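Local coordinates for PUA domain-containing protein (Aeropyrum pernix, PDB 2CX0), which is of uncertain function but, as a PUA-domain protein, probably binds RNA and may act in translation initiation, at residues Val142-Val147 against Arg166-Leu171. Sequence-based numbering, arbitrary orientation.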
ATOM      1  N   VAL A 142      -1.946   1.148   3.898  1.00  9.86           N
ATOM      2  CA  VAL A 142      -0.506   1.026   3.671  1.00  9.62           C
ATOM      3  C   VAL A 142       0.050   2.368   4.117  1.00 12.42           C
ATOM      4  O   VAL A 142      -0.527   3.394   3.760  1.00 13.11           O
ATOM      5  CB  VAL A 142      -0.184   0.803   2.135  1.00 13.36           C
ATOM      6  CG1 VAL A 142       1.249   1.087   1.876  1.00 17.56           C
ATOM      7  CG2 VAL A 142      -0.476  -0.733   1.788  1.00 20.22           C
ATOM      8  N   GLY A 143       1.151   2.341   4.864  1.00  9.46           N
ATOM      9  CA  GLY A 143       1.747   3.571   5.343  1.00 13.26           C
ATOM     10  C   GLY A 143       3.168   3.453   5.904  1.00 13.59           C
ATOM     11  O   GLY A 143       3.909   2.494   5.644  1.00 15.43           O
ATOM     12  N   VAL A 144       3.547   4.475   6.673  1.00 13.17           N
ATOM     13  CA  VAL A 144       4.880   4.546   7.187  1.00 14.59           C
ATOM     14  C   VAL A 144       4.905   4.395   8.696  1.00 13.84           C
ATOM     15  O   VAL A 144       4.183   5.101   9.418  1.00 12.87           O
ATOM     16  CB  VAL A 144       5.519   5.913   6.761  1.00 16.63           C
ATOM     17  CG1 VAL A 144       6.999   5.992   7.276  1.00  9.95           C
ATOM     18  CG2 VAL A 144       5.431   6.091   5.235  1.00 18.11           C
ATOM     19  N   ALA A 145       5.741   3.475   9.173  1.00 11.86           N
ATOM     20  CA  ALA A 145       5.824   3.257  10.618  1.00 16.50           C
ATOM     21  C   ALA A 145       6.384   4.533  11.270  1.00 16.38           C
ATOM     22  O   ALA A 145       7.358   5.099  10.798  1.00 12.76           O
ATOM     23  CB  ALA A 145       6.758   2.056  10.950  1.00  7.27           C
ATOM     24  N   GLU A 146       5.762   4.968  12.356  1.00 13.64           N
ATOM     25  CA  GLU A 146       6.230   6.130  13.115  1.00 18.56           C
ATOM     26  C   GLU A 146       7.055   5.723  14.314  1.00 22.63           C
ATOM     27  O   GLU A 146       7.641   6.578  14.987  1.00 25.08           O
ATOM     28  CB  GLU A 146       5.067   6.956  13.622  1.00 19.15           C
ATOM     29  CG  GLU A 146       4.362   7.663  12.506  1.00 37.17           C
ATOM     30  CD  GLU A 146       4.573   9.179  12.521  1.00 39.40           C
ATOM     31  OE1 GLU A 146       4.658   9.770  13.623  1.00 51.30           O
ATOM     32  OE2 GLU A 146       4.624   9.783  11.439  1.00 40.89           O
ATOM     33  N   VAL A 147       7.088   4.434  14.602  1.00 20.25           N
ATOM     34  CA  VAL A 147       7.896   3.921  15.721  1.00 21.64           C
ATOM     35  C   VAL A 147       8.511   2.591  15.322  1.00 20.51           C
ATOM     36  O   VAL A 147       7.992   1.919  14.425  1.00 16.52           O
ATOM     37  CB  VAL A 147       7.045   3.720  16.982  1.00 24.23           C
ATOM     38  CG1 VAL A 147       6.645   5.082  17.528  1.00 27.74           C
ATOM     39  CG2 VAL A 147       5.816   2.878  16.669  1.00 21.08           C
ATOM     40  N   ARG A 166       1.602   6.320   9.765  1.00 11.56           N
ATOM     41  CA  ARG A 166       1.105   7.435   8.992  1.00 11.04           C
ATOM     42  C   ARG A 166       0.499   6.856   7.727  1.00 11.90           C
ATOM     43  O   ARG A 166       1.167   6.144   6.945  1.00 12.03           O
ATOM     44  CB  ARG A 166       2.254   8.435   8.693  1.00 16.32           C
ATOM     45  CG  ARG A 166       1.827   9.610   7.821  1.00 20.03           C
ATOM     46  CD  ARG A 166       2.794  10.779   7.909  1.00 31.98           C
ATOM     47  NE  ARG A 166       4.191  10.401   7.721  1.00 34.32           N
ATOM     48  CZ  ARG A 166       4.747  10.162   6.536  1.00 41.46           C
ATOM     49  NH1 ARG A 166       4.000  10.261   5.442  1.00 41.69           N
ATOM     50  NH2 ARG A 166       6.052   9.855   6.439  1.00 39.81           N
ATOM     51  N   ARG A 167      -0.778   7.177   7.523  1.00 10.27           N
ATOM     52  CA  ARG A 167      -1.492   6.695   6.349  1.00 14.27           C
ATOM     53  C   ARG A 167      -0.891   7.187   4.996  1.00 16.37           C
ATOM     54  O   ARG A 167      -0.557   8.367   4.861  1.00 14.48           O
ATOM     55  CB  ARG A 167      -2.992   7.144   6.447  1.00 13.96           C
ATOM     56  CG  ARG A 167      -3.754   6.930   5.115  1.00 12.17           C
ATOM     57  CD  ARG A 167      -4.840   8.006   4.893  1.00 11.65           C
ATOM     58  NE  ARG A 167      -4.225   9.322   4.640  1.00 16.09           N
ATOM     59  CZ  ARG A 167      -4.248  10.356   5.472  1.00 17.83           C
ATOM     60  NH1 ARG A 167      -4.863  10.277   6.637  1.00 19.54           N
ATOM     61  NH2 ARG A 167      -3.610  11.469   5.140  1.00 23.92           N
ATOM     62  N   VAL A 168      -0.679   6.280   4.040  1.00 12.03           N
ATOM     63  CA  VAL A 168      -0.262   6.694   2.689  1.00 11.59           C
ATOM     64  C   VAL A 168      -1.403   6.321   1.693  1.00 11.09           C
ATOM     65  O   VAL A 168      -1.834   7.117   0.858  1.00 11.02           O
ATOM     66  CB  VAL A 168       1.032   6.011   2.290  1.00 11.99           C
ATOM     67  CG1 VAL A 168       1.302   6.143   0.734  1.00 14.12           C
ATOM     68  CG2 VAL A 168       2.187   6.658   3.130  1.00 12.93           C
ATOM     69  N   HIS A 169      -1.909   5.102   1.802  1.00  9.92           N
ATOM     70  CA  HIS A 169      -2.974   4.616   0.918  1.00  9.91           C
ATOM     71  C   HIS A 169      -3.905   3.718   1.742  1.00 13.16           C
ATOM     72  O   HIS A 169      -3.434   2.902   2.586  1.00 13.41           O
ATOM     73  CB  HIS A 169      -2.366   3.835  -0.259  1.00  9.34           C
ATOM     74  CG  HIS A 169      -3.350   2.979  -0.998  1.00 13.62           C
ATOM     75  ND1 HIS A 169      -3.199   1.616  -1.151  1.00 18.31           N
ATOM     76  CD2 HIS A 169      -4.454   3.317  -1.705  1.00  7.69           C
ATOM     77  CE1 HIS A 169      -4.179   1.148  -1.934  1.00  9.66           C
ATOM     78  NE2 HIS A 169      -4.949   2.167  -2.280  1.00 16.58           N
ATOM     79  N   ARG A 170      -5.227   3.840   1.515  1.00 11.91           N
ATOM     80  CA  ARG A 170      -6.139   3.054   2.333  1.00  9.22           C
ATOM     81  C   ARG A 170      -7.393   2.623   1.585  1.00 13.39           C
ATOM     82  O   ARG A 170      -7.719   3.176   0.541  1.00 10.75           O
ATOM     83  CB  ARG A 170      -6.535   3.835   3.604  1.00 10.24           C
ATOM     84  CG  ARG A 170      -7.182   5.225   3.316  1.00  7.95           C
ATOM     85  CD  ARG A 170      -8.691   5.165   3.016  1.00  8.87           C
ATOM     86  NE  ARG A 170      -9.172   6.556   2.815  1.00  9.54           N
ATOM     87  CZ  ARG A 170     -10.425   6.888   2.501  1.00 15.44           C
ATOM     88  NH1 ARG A 170     -11.359   5.932   2.374  1.00 12.14           N
ATOM     89  NH2 ARG A 170     -10.711   8.182   2.257  1.00 11.23           N
ATOM     90  N   LEU A 171      -8.060   1.604   2.129  1.00 10.28           N
ATOM     91  CA  LEU A 171      -9.278   1.047   1.522  1.00  9.79           C
ATOM     92  C   LEU A 171     -10.332   2.146   1.206  1.00 12.35           C
ATOM     93  O   LEU A 171     -10.765   2.857   2.123  1.00 11.62           O
ATOM     94  CB  LEU A 171      -9.886   0.063   2.523  1.00 14.04           C
ATOM     95  CG  LEU A 171     -10.580  -1.115   1.817  1.00 26.93           C
ATOM     96  CD1 LEU A 171     -10.946  -2.277   2.791  1.00 27.39           C
ATOM     97  CD2 LEU A 171     -11.742  -0.540   1.114  1.00 22.40           C
TER
HETATM   98  O   HOH W   1       7.103   9.109   9.421  1.00 52.29           O
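Two consecutive amides, those of Val-168 and His-169, donate to the single carbonyl of Val-142, forming a classic beta bulge between the antiparallel strands 138-145 and 163-170. The two bonds to Val-142 O are equal in length, 2.9 Å from Val-168 N and 2.9 Å from His-169 N, but the former is more bent, at 150° against 169°. Val-142 N returns a short, nearly straight bond of 2.6 Å to His-169 O, and beyond the bulge Val-144 and Arg-166 exchange both backbone bonds. Between these pairs lies Gly-143, where a side chain would run into Arg-166 O; its CA instead makes a CH...O contact with that oxygen at 3.1 Å. Within the bulge Val-168 points its side chain toward strand 138-145, and Val-168 CG2 meets Val-144 CG2 at 3.9 Å.

Arg-166 lies alongside Val-144, a bend at chi3 (50°) turning NE out of the extended line of the chain, and the guanidinium covers the valine with one face, Val-144 CB sitting 4.0 Å from NH2 near the rim. Glu-146 OE2, which also pairs with Arg-163 NH2, approaches the guanidinium edge, with the carboxylate plane almost perpendicular, in a long salt bridge of 3.8 Å to Arg-166 NE; a water links the same oxygen to NH2. An alanine in place of Arg-166 would probably uncover this side of Val-144 and cost both Glu-146 OE2 and the water a guanidinium partner. Within the PUA domain, the strand pairing thus rests on backbone bonds, while the loose, water-assisted charge pair, shared with Arg-163, is likely to add only modestly.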